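Local coordinates for protein putative non-ribosomal peptide synthetase (Actinomadura parvosata subsp. kistnae, PDB 6M7L) that probably serves non-ribosomal peptide assembly as a condensation-family domain, a two-lobed relative of the CoA-dependent acyltransferases, at residues A115-A118 and G119-F122; S157-V160 and L161-L165; F331-I334 and L335-R339; T367-P370 and I371-V374. One frame throughout, in Å; residues are numbered along the deposited sequence.

Interaction 1: A115-A118 and G119-F122; sequences ADRA and GRPF
Two arginines of like charge lie flat on one another here: the guanidinium groups of R117 and R120 have centres 3.8 Å apart and planes only 9° from parallel. The side chains run side by side in the same direction. R117 brings its CD over the centre of the R120 guanidinium, while R120 NH2 lies over a face of the R117 group, toward its rim. D116 supplies the negative charge beside the stack. With CG anti to the backbone N (chi1 167°), its carboxylate swings to the flank of the pair, and OD2 serves both arginines: it makes a salt bridge and hydrogen bond to R117 NH2 at 2.6 Å and a longer salt bridge to R120 NE at 3.4 Å. The carboxylate plane stands nearly at right angles to the R120 guanidinium, and OD2 comes to that group obliquely.

The site is the end of helix 110-119. G119 N still reaches A115 O at 3.1 Å, but the bond from R120 N to D116 O is weak, and R120 is the first residue to leave the helical conformation. R131, from strand 130-136, takes over by bonding the carbonyl oxygens of R117 and R120, and E101 forms a salt bridge to R117 NH1. With D116 OD2 serving both and E101 on R117, the stacked arginines probably share enough negative charge to lie this close, and the network ties the helix end to the neighbouring sheet.

Interaction 2: S157-V160 and L161-L165; sequences SVDV and LVRDL
D164 OD2 is gripped from two quarters, by H72 NE2 in a hydrogen bond and R71 NE in a salt bridge, while OD1 pairs with R180; on its own helix the residue packs against V160, one turn back. The two side chains lie alongside each other and point the same way, V160 CG1 coming 3.7 Å from D164 OD2. With CG beside the backbone N (chi1 -69°), the carboxylate is set alongside this valine, within range of its basic partners. Were D164 a leucine, R71, R180 and H72 would probably be left without their shared anion.

Helix 155-172 holds this stretch through regular i to i+4 bonds, among them D164 N to V160 O at 2.9 Å and V162 N to V158 O at 3.0 Å. L161 N likewise bonds S157 O, and S157 OG goes on to D154 and G313 N. One flank of the helix is oily: V158 and V162 lie on strand 45-53, and L161 and L165 meet helix 58-71.

On another flank D159 and R163 form an ion pair, but the oxygen and nitrogen are modelled too close for its detail to be trusted. D159 OD1 has a separate partner in W389 NE1. Chemically, the helix is pinned by buried charge at D164 and settled on its sheet by aliphatic side chains.

Interaction 3: F331-I334 and L335-R339; sequences FTEI and LGRAR
This is an i to i+4 contact round the first turns of helix 331-346, apolar where the helix faces the protein and charged where it faces outward. On the inner side F331 and L335 meet. L335 CD1 approaches the phenyl ring obliquely and comes 3.7 Å from F331 CE1 and 3.8 Å from F331 CZ, so it rests by the far end of the ring. F331 gets there by holding CG anti to its amide nitrogen (chi1 173°), which sends the ring along the helix flank to the leucine methyl.

On the outer side E333 reaches out as an extended chain, and R337 bends at chi2 to meet it. OE2 of E333 takes a weak hydrogen bond from R337 NH2 at 3.2 Å, part of a salt bridge. The carboxylate oxygen sits at the guanidinium edge, near its plane, but the two flat groups are turned 80° apart, and a single nitrogen makes the bond rather than a paired, fork-like one.

The backbone beneath is helical: L335 N bonds F331 O at 2.7 Å, and A338 N bonds I334 O at 2.8 Å with an N-H...O angle of 166°. R337 N uses E333 O, which also takes a weak bond from G336 N. Around the helix, F331 lies against L261 and A264 of helix 255-267 and, with I334, against A278 of helix 272-288, where L335 touches T274; the backbones of F331 and T332 hydrogen-bond those of V463 and P461.

Interaction 4: T367-P370 and I371-V374; sequences TRHP and IFQV
H369 meets the residues that follow it through both its carbonyl and its ring. Q373 NE2 donates to H369 O at 2.7 Å, the bond nearly straight at 161° and lying in the plane of the glutamine amide. From the ring, ND1 donates to F372 O at 2.8 Å, an in-plane bond at the imidazole edge; a weaker bond from ND1 goes to P370 O. The H369 and F372 side chains then lie side by side, with H369 CE1 3.6 Å from F372 CE1 and the ring planes 43° apart.

Q373 reaches back because its chain folds at chi2 (73°), and CG of R368 packs on its CG at 3.5 Å. A leucine in place of Q373 has no N-H to offer, and H369 O would probably be left without this partner and the turn less firmly closed. The chain reverses at I371, whose positive phi fits a classic gamma turn, although the P370 O to F372 N bond is modelled too short to be sure of.

Further out, F353 of helix 353-360 lies nearly parallel to the H369 ring and also meets F372, while I371 packs on the same helix. Hydrogen bonds from side chains to carbonyls thus stand in for regular secondary structure just before strand 374-380.

All four contacts are local, but their settings differ. Interaction 2 is buried, interaction 1 lies at the surface, and interactions 3 and 4 are partly buried. Interactions 1 and 2 belong to the lobe built on the sheet that includes strands 45-53 and 130-136, with centres about 19 Å apart; interactions 3 and 4 flank the other lobe, with centres about 23 Å apart and both in touch with helix 272-288. Charge follows place: interaction 1 gathers arginines at a helix end, interaction 2 buries an aspartate among basic partners, and interaction 3 keeps its ion pair opposite an apolar flank. Interaction 4, a loop, relies on side-chain hydrogen bonds to backbone carbonyls and on ring contacts instead.

Interaction 1: A115-A118 and G119-F122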
loop_
_atom_site.group_PDB
_atom_site.type_symbol
_atom_site.label_atom_id
_atom_site.label_comp_id
_atom_site.label_asym_id
_atom_site.label_seq_id
_atom_site.Cartn_x
_atom_site.Cartn_y
_atom_site.Cartn_z
ATOM N N ALA A 115 6.278 -25.573 3.796
ATOM C CA ALA A 115 6.451 -25.699 5.240
ATOM C C ALA A 115 7.860 -26.159 5.590
ATOM O O ALA A 115 8.490 -25.609 6.500
ATOM C CB ALA A 115 5.414 -26.665 5.811
ATOM N N ASP A 116 8.370 -27.163 4.875
ATOM C CA ASP A 116 9.710 -27.667 5.151
ATOM C C ASP A 116 10.765 -26.596 4.904
ATOM O O ASP A 116 11.630 -26.353 5.752
ATOM C CB ASP A 116 9.995 -28.903 4.299
ATOM C CG ASP A 116 11.458 -29.285 4.307
ATOM O OD1 ASP A 116 11.922 -29.835 5.326
ATOM O OD2 ASP A 116 12.149 -29.022 3.300
ATOM N N ARG A 117 10.711 -25.946 3.737
ATOM C CA ARG A 117 11.719 -24.942 3.410
ATOM C C ARG A 117 11.629 -23.732 4.330
ATOM O O ARG A 117 12.650 -23.098 4.616
ATOM C CB ARG A 117 11.579 -24.510 1.951
ATOM C CG ARG A 117 11.751 -25.630 0.936
ATOM C CD ARG A 117 13.117 -26.290 1.037
ATOM N NE ARG A 117 13.402 -27.113 -0.136
ATOM C CZ ARG A 117 13.086 -28.399 -0.246
ATOM N NH1 ARG A 117 13.384 -29.063 -1.355
ATOM N NH2 ARG A 117 12.474 -29.022 0.753
ATOM N N ALA A 118 10.427 -23.394 4.802
ATOM C CA ALA A 118 10.295 -22.273 5.726
ATOM C C ALA A 118 10.861 -22.608 7.098
ATOM O O ALA A 118 11.308 -21.708 7.818
ATOM C CB ALA A 118 8.831 -21.852 5.848
ATOM N N GLY A 119 10.855 -23.885 7.474
ATOM C CA GLY A 119 11.339 -24.300 8.773
ATOM C C GLY A 119 12.799 -24.676 8.843
ATOM O O GLY A 119 13.338 -24.782 9.948
ATOM N N ARG A 120 13.452 -24.879 7.700
ATOM C CA ARG A 120 14.853 -25.283 7.698
ATOM C C ARG A 120 15.691 -24.267 8.468
ATOM O O ARG A 120 15.637 -23.067 8.165
ATOM C CB ARG A 120 15.384 -25.422 6.271
ATOM C CG ARG A 120 14.920 -26.665 5.534
ATOM C CD ARG A 120 15.651 -26.812 4.211
ATOM N NE ARG A 120 15.380 -28.102 3.582
ATOM C CZ ARG A 120 15.841 -28.462 2.388
ATOM N NH1 ARG A 120 16.601 -27.628 1.688
ATOM N NH2 ARG A 120 15.543 -29.656 1.895
ATOM N N PRO A 121 16.467 -24.699 9.458
ATOM C CA PRO A 121 17.191 -23.743 10.302
ATOM C C PRO A 121 18.305 -23.040 9.544
ATOM O O PRO A 121 18.815 -23.521 8.530
ATOM C CB PRO A 121 17.760 -24.619 11.426
ATOM C CG PRO A 121 16.971 -25.904 11.366
ATOM C CD PRO A 121 16.631 -26.085 9.923
ATOM N N PHE A 122 18.675 -21.871 10.059
ATOM C CA PHE A 122 19.809 -21.111 9.559
ATOM C C PHE A 122 21.013 -21.319 10.469
ATOM O O PHE A 122 20.879 -21.361 11.695
ATOM C CB PHE A 122 19.492 -19.614 9.486
ATOM C CG PHE A 122 18.547 -19.232 8.382
ATOM C CD1 PHE A 122 17.186 -19.143 8.619
ATOM C CD2 PHE A 122 19.023 -18.930 7.117
ATOM C CE1 PHE A 122 16.313 -18.778 7.609
ATOM C CE2 PHE A 122 18.154 -18.562 6.102
ATOM C CZ PHE A 122 16.798 -18.486 6.349
#

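Interaction 2: S157-V160 and L161-L165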
loop_
_atom_site.group_PDB
_atom_site.type_symbol
_atom_site.label_atom_id
_atom_site.label_comp_id
_atom_site.label_asym_id
_atom_site.label_seq_id
_atom_site.Cartn_x
_atom_site.Cartn_y
_atom_site.Cartn_z
ATOM N N SER A 157 9.151 -6.186 7.395
ATOM C CA SER A 157 10.211 -6.345 6.408
ATOM C C SER A 157 9.796 -7.237 5.249
ATOM O O SER A 157 10.378 -7.128 4.165
ATOM C CB SER A 157 11.472 -6.911 7.066
ATOM O OG SER A 157 12.083 -5.955 7.918
ATOM N N VAL A 158 8.817 -8.120 5.452
ATOM C CA VAL A 158 8.368 -8.994 4.370
ATOM C C VAL A 158 7.805 -8.162 3.228
ATOM O O VAL A 158 8.113 -8.394 2.053
ATOM C CB VAL A 158 7.337 -10.010 4.892
ATOM C CG1 VAL A 158 6.666 -10.730 3.735
ATOM C CG2 VAL A 158 8.012 -11.005 5.815
ATOM N N ASP A 159 6.974 -7.172 3.563
ATOM C CA ASP A 159 6.463 -6.246 2.558
ATOM C C ASP A 159 7.603 -5.509 1.866
ATOM O O ASP A 159 7.631 -5.403 0.634
ATOM C CB ASP A 159 5.494 -5.262 3.214
ATOM C CG ASP A 159 4.996 -4.204 2.255
ATOM O OD1 ASP A 159 4.501 -4.567 1.169
ATOM O OD2 ASP A 159 5.093 -3.007 2.593
ATOM N N VAL A 160 8.559 -5.000 2.647
ATOM C CA VAL A 160 9.723 -4.328 2.075
ATOM C C VAL A 160 10.520 -5.290 1.203
ATOM O O VAL A 160 11.004 -4.921 0.125
ATOM C CB VAL A 160 10.591 -3.727 3.194
ATOM C CG1 VAL A 160 11.902 -3.193 2.630
ATOM C CG2 VAL A 160 9.828 -2.630 3.922
ATOM N N LEU A 161 10.665 -6.538 1.656
ATOM C CA LEU A 161 11.374 -7.547 0.878
ATOM C C LEU A 161 10.757 -7.706 -0.506
ATOM O O LEU A 161 11.450 -7.606 -1.526
ATOM C CB LEU A 161 11.352 -8.882 1.626
ATOM C CG LEU A 161 12.649 -9.673 1.784
ATOM C CD1 LEU A 161 13.477 -9.595 0.516
ATOM C CD2 LEU A 161 13.438 -9.188 2.991
ATOM N N VAL A 162 9.445 -7.948 -0.558
ATOM C CA VAL A 162 8.780 -8.232 -1.826
ATOM C C VAL A 162 8.778 -7.002 -2.726
ATOM O O VAL A 162 9.023 -7.098 -3.934
ATOM C CB VAL A 162 7.353 -8.748 -1.568
ATOM C CG1 VAL A 162 6.658 -9.061 -2.879
ATOM C CG2 VAL A 162 7.389 -9.976 -0.668
ATOM N N ARG A 163 8.498 -5.827 -2.156
ATOM C CA ARG A 163 8.476 -4.607 -2.954
ATOM C C ARG A 163 9.843 -4.321 -3.568
ATOM O O ARG A 163 9.939 -3.967 -4.749
ATOM C CB ARG A 163 8.007 -3.432 -2.098
ATOM C CG ARG A 163 6.492 -3.253 -2.056
ATOM C CD ARG A 163 6.083 -2.450 -0.836
ATOM N NE ARG A 163 7.138 -1.527 -0.429
ATOM C CZ ARG A 163 7.301 -1.078 0.811
ATOM N NH1 ARG A 163 6.475 -1.467 1.773
ATOM N NH2 ARG A 163 8.291 -0.242 1.093
ATOM N N ASP A 164 10.914 -4.479 -2.785
ATOM C CA ASP A 164 12.252 -4.244 -3.319
ATOM C C ASP A 164 12.684 -5.355 -4.268
ATOM O O ASP A 164 13.476 -5.109 -5.185
ATOM C CB ASP A 164 13.257 -4.090 -2.179
ATOM C CG ASP A 164 13.044 -2.814 -1.387
ATOM O OD1 ASP A 164 12.079 -2.082 -1.687
ATOM O OD2 ASP A 164 13.845 -2.540 -0.468
ATOM N N LEU A 165 12.181 -6.576 -4.068
ATOM C CA LEU A 165 12.458 -7.644 -5.021
ATOM C C LEU A 165 11.717 -7.410 -6.330
ATOM O O LEU A 165 12.237 -7.716 -7.410
ATOM C CB LEU A 165 12.080 -8.998 -4.423
ATOM C CG LEU A 165 12.302 -10.202 -5.342
ATOM C CD1 LEU A 165 13.771 -10.313 -5.724
ATOM C CD2 LEU A 165 11.807 -11.486 -4.694
#

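Interaction 3: F331-I334 and L335-R339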
loop_
_atom_site.group_PDB
_atom_site.type_symbol
_atom_site.label_atom_id
_atom_site.label_comp_id
_atom_site.label_asym_id
_atom_site.label_seq_id
_atom_site.Cartn_x
_atom_site.Cartn_y
_atom_site.Cartn_z
ATOM N N PHE A 331 -15.169 -4.916 35.514
ATOM C CA PHE A 331 -14.648 -4.729 34.164
ATOM C C PHE A 331 -14.285 -3.273 33.906
ATOM O O PHE A 331 -13.239 -2.983 33.313
ATOM C CB PHE A 331 -15.662 -5.218 33.132
ATOM C CG PHE A 331 -15.278 -4.901 31.715
ATOM C CD1 PHE A 331 -15.923 -3.892 31.017
ATOM C CD2 PHE A 331 -14.265 -5.606 31.084
ATOM C CE1 PHE A 331 -15.571 -3.595 29.714
ATOM C CE2 PHE A 331 -13.906 -5.314 29.781
ATOM C CZ PHE A 331 -14.561 -4.307 29.095
ATOM N N THR A 332 -15.135 -2.341 34.345
ATOM C CA THR A 332 -14.799 -0.925 34.229
ATOM C C THR A 332 -13.524 -0.602 34.996
ATOM O O THR A 332 -12.682 0.169 34.522
ATOM C CB THR A 332 -15.955 -0.062 34.735
ATOM O OG1 THR A 332 -16.333 -0.487 36.051
ATOM C CG2 THR A 332 -17.149 -0.173 33.810
ATOM N N GLU A 333 -13.363 -1.188 36.185
ATOM C CA GLU A 333 -12.164 -0.939 36.976
ATOM C C GLU A 333 -10.948 -1.613 36.357
ATOM O O GLU A 333 -9.848 -1.048 36.364
ATOM C CB GLU A 333 -12.379 -1.415 38.411
ATOM C CG GLU A 333 -11.260 -1.047 39.367
ATOM C CD GLU A 333 -11.595 -1.394 40.805
ATOM O OE1 GLU A 333 -12.648 -2.031 41.030
ATOM O OE2 GLU A 333 -10.811 -1.027 41.707
ATOM N N ILE A 334 -11.124 -2.820 35.814
ATOM C CA ILE A 334 -10.029 -3.490 35.120
ATOM C C ILE A 334 -9.678 -2.740 33.841
ATOM O O ILE A 334 -8.503 -2.637 33.465
ATOM C CB ILE A 334 -10.397 -4.958 34.841
ATOM C CG1 ILE A 334 -10.634 -5.693 36.160
ATOM C CG2 ILE A 334 -9.311 -5.647 34.030
ATOM C CD1 ILE A 334 -11.135 -7.102 36.001
ATOM N N LEU A 335 -10.689 -2.196 33.160
ATOM C CA LEU A 335 -10.437 -1.369 31.985
ATOM C C LEU A 335 -9.567 -0.169 32.341
ATOM O O LEU A 335 -8.737 0.268 31.535
ATOM C CB LEU A 335 -11.764 -0.918 31.375
ATOM C CG LEU A 335 -11.817 -0.586 29.884
ATOM C CD1 LEU A 335 -13.236 -0.756 29.374
ATOM C CD2 LEU A 335 -11.327 0.829 29.616
ATOM N N GLY A 336 -9.738 0.372 33.547
ATOM C CA GLY A 336 -8.888 1.471 33.976
ATOM C C GLY A 336 -7.459 1.031 34.222
ATOM O O GLY A 336 -6.511 1.689 33.787
ATOM N N ARG A 337 -7.285 -0.094 34.925
ATOM C CA ARG A 337 -5.943 -0.616 35.162
ATOM C C ARG A 337 -5.251 -0.955 33.848
ATOM O O ARG A 337 -4.052 -0.700 33.685
ATOM C CB ARG A 337 -6.006 -1.849 36.066
ATOM C CG ARG A 337 -6.948 -1.713 37.249
ATOM C CD ARG A 337 -6.241 -1.964 38.569
ATOM N NE ARG A 337 -7.184 -2.039 39.682
ATOM C CZ ARG A 337 -7.504 -3.162 40.318
ATOM N NH1 ARG A 337 -6.946 -4.310 39.961
ATOM N NH2 ARG A 337 -8.375 -3.135 41.318
ATOM N N ALA A 338 -5.993 -1.531 32.899
ATOM C CA ALA A 338 -5.428 -1.799 31.582
ATOM C C ALA A 338 -5.028 -0.507 30.884
ATOM O O ALA A 338 -3.945 -0.419 30.292
ATOM C CB ALA A 338 -6.428 -2.586 30.734
ATOM N N ARG A 339 -5.888 0.512 30.951
ATOM C CA ARG A 339 -5.581 1.785 30.309
ATOM C C ARG A 339 -4.351 2.435 30.929
ATOM O O ARG A 339 -3.506 2.988 30.215
ATOM C CB ARG A 339 -6.785 2.719 30.406
ATOM C CG ARG A 339 -6.631 4.023 29.643
ATOM C CD ARG A 339 -6.982 5.227 30.508
ATOM N NE ARG A 339 -8.179 5.003 31.316
ATOM C CZ ARG A 339 -8.183 4.941 32.644
ATOM N NH1 ARG A 339 -7.053 5.099 33.319
ATOM N NH2 ARG A 339 -9.318 4.731 33.299
#

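Interaction 4: T367-P370 and I371-V374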
loop_
_atom_site.group_PDB
_atom_site.type_symbol
_atom_site.label_atom_id
_atom_site.label_comp_id
_atom_site.label_asym_id
_atom_site.label_seq_id
_atom_site.Cartn_x
_atom_site.Cartn_y
_atom_site.Cartn_z
ATOM N N THR A 367 11.106 -22.790 26.154
ATOM C CA THR A 367 9.803 -23.399 25.942
ATOM C C THR A 367 8.668 -22.585 26.548
ATOM O O THR A 367 7.504 -22.982 26.427
ATOM C CB THR A 367 9.790 -24.828 26.508
ATOM O OG1 THR A 367 8.703 -25.564 25.937
ATOM C CG2 THR A 367 9.642 -24.815 28.020
ATOM N N ARG A 368 8.973 -21.463 27.198
ATOM C CA ARG A 368 7.969 -20.522 27.674
ATOM C C ARG A 368 8.485 -19.110 27.447
ATOM O O ARG A 368 9.603 -18.784 27.858
ATOM C CB ARG A 368 7.645 -20.738 29.157
ATOM C CG ARG A 368 6.610 -19.764 29.701
ATOM C CD ARG A 368 6.072 -20.212 31.048
ATOM N NE ARG A 368 7.074 -20.098 32.102
ATOM C CZ ARG A 368 7.074 -19.150 33.032
ATOM N NH1 ARG A 368 6.115 -18.232 33.046
ATOM N NH2 ARG A 368 8.029 -19.123 33.954
ATOM N N HIS A 369 7.673 -18.281 26.796
ATOM C CA HIS A 369 8.106 -16.936 26.446
ATOM C C HIS A 369 8.290 -16.093 27.706
ATOM O O HIS A 369 7.534 -16.243 28.673
ATOM C CB HIS A 369 7.092 -16.278 25.510
ATOM C CG HIS A 369 7.576 -15.006 24.889
ATOM N ND1 HIS A 369 7.296 -13.765 25.419
ATOM C CD2 HIS A 369 8.325 -14.782 23.783
ATOM C CE1 HIS A 369 7.850 -12.831 24.665
ATOM N NE2 HIS A 369 8.481 -13.422 23.666
ATOM N N PRO A 370 9.286 -15.209 27.733
ATOM C CA PRO A 370 9.533 -14.411 28.940
ATOM C C PRO A 370 8.423 -13.408 29.215
ATOM O O PRO A 370 7.754 -12.912 28.305
ATOM C CB PRO A 370 10.854 -13.695 28.628
ATOM C CG PRO A 370 11.490 -14.502 27.546
ATOM C CD PRO A 370 10.354 -15.040 26.734
ATOM N N ILE A 371 8.229 -13.133 30.506
ATOM C CA ILE A 371 7.352 -12.084 31.023
ATOM C C ILE A 371 5.888 -12.327 30.668
ATOM O O ILE A 371 5.015 -12.266 31.541
ATOM C CB ILE A 371 7.811 -10.694 30.548
ATOM C CG1 ILE A 371 9.266 -10.453 30.959
ATOM C CG2 ILE A 371 6.922 -9.614 31.144
ATOM C CD1 ILE A 371 9.791 -9.081 30.597
ATOM N N PHE A 372 5.596 -12.587 29.395
ATOM C CA PHE A 372 4.234 -12.897 28.990
ATOM C C PHE A 372 4.242 -14.065 28.018
ATOM O O PHE A 372 5.209 -14.286 27.286
ATOM C CB PHE A 372 3.522 -11.683 28.360
ATOM C CG PHE A 372 4.238 -11.094 27.178
ATOM C CD1 PHE A 372 4.022 -11.586 25.901
ATOM C CD2 PHE A 372 5.114 -10.035 27.343
ATOM C CE1 PHE A 372 4.679 -11.043 24.814
ATOM C CE2 PHE A 372 5.769 -9.485 26.257
ATOM C CZ PHE A 372 5.554 -9.990 24.993
ATOM N N GLN A 373 3.145 -14.820 28.032
ATOM C CA GLN A 373 2.938 -15.922 27.110
ATOM C C GLN A 373 1.725 -15.717 26.222
ATOM O O GLN A 373 1.508 -16.514 25.301
ATOM C CB GLN A 373 2.786 -17.248 27.875
ATOM C CG GLN A 373 3.989 -17.620 28.726
ATOM C CD GLN A 373 4.110 -16.774 29.978
ATOM O OE1 GLN A 373 3.133 -16.564 30.694
ATOM N NE2 GLN A 373 5.312 -16.269 30.239
ATOM N N VAL A 374 0.930 -14.683 26.480
ATOM C CA VAL A 374 -0.222 -14.321 25.669
ATOM C C VAL A 374 0.010 -12.915 25.137
ATOM O O VAL A 374 0.459 -12.031 25.875
ATOM C CB VAL A 374 -1.529 -14.399 26.484
ATOM C CG1 VAL A 374 -2.719 -13.960 25.644
ATOM C CG2 VAL A 374 -1.731 -15.810 27.014
#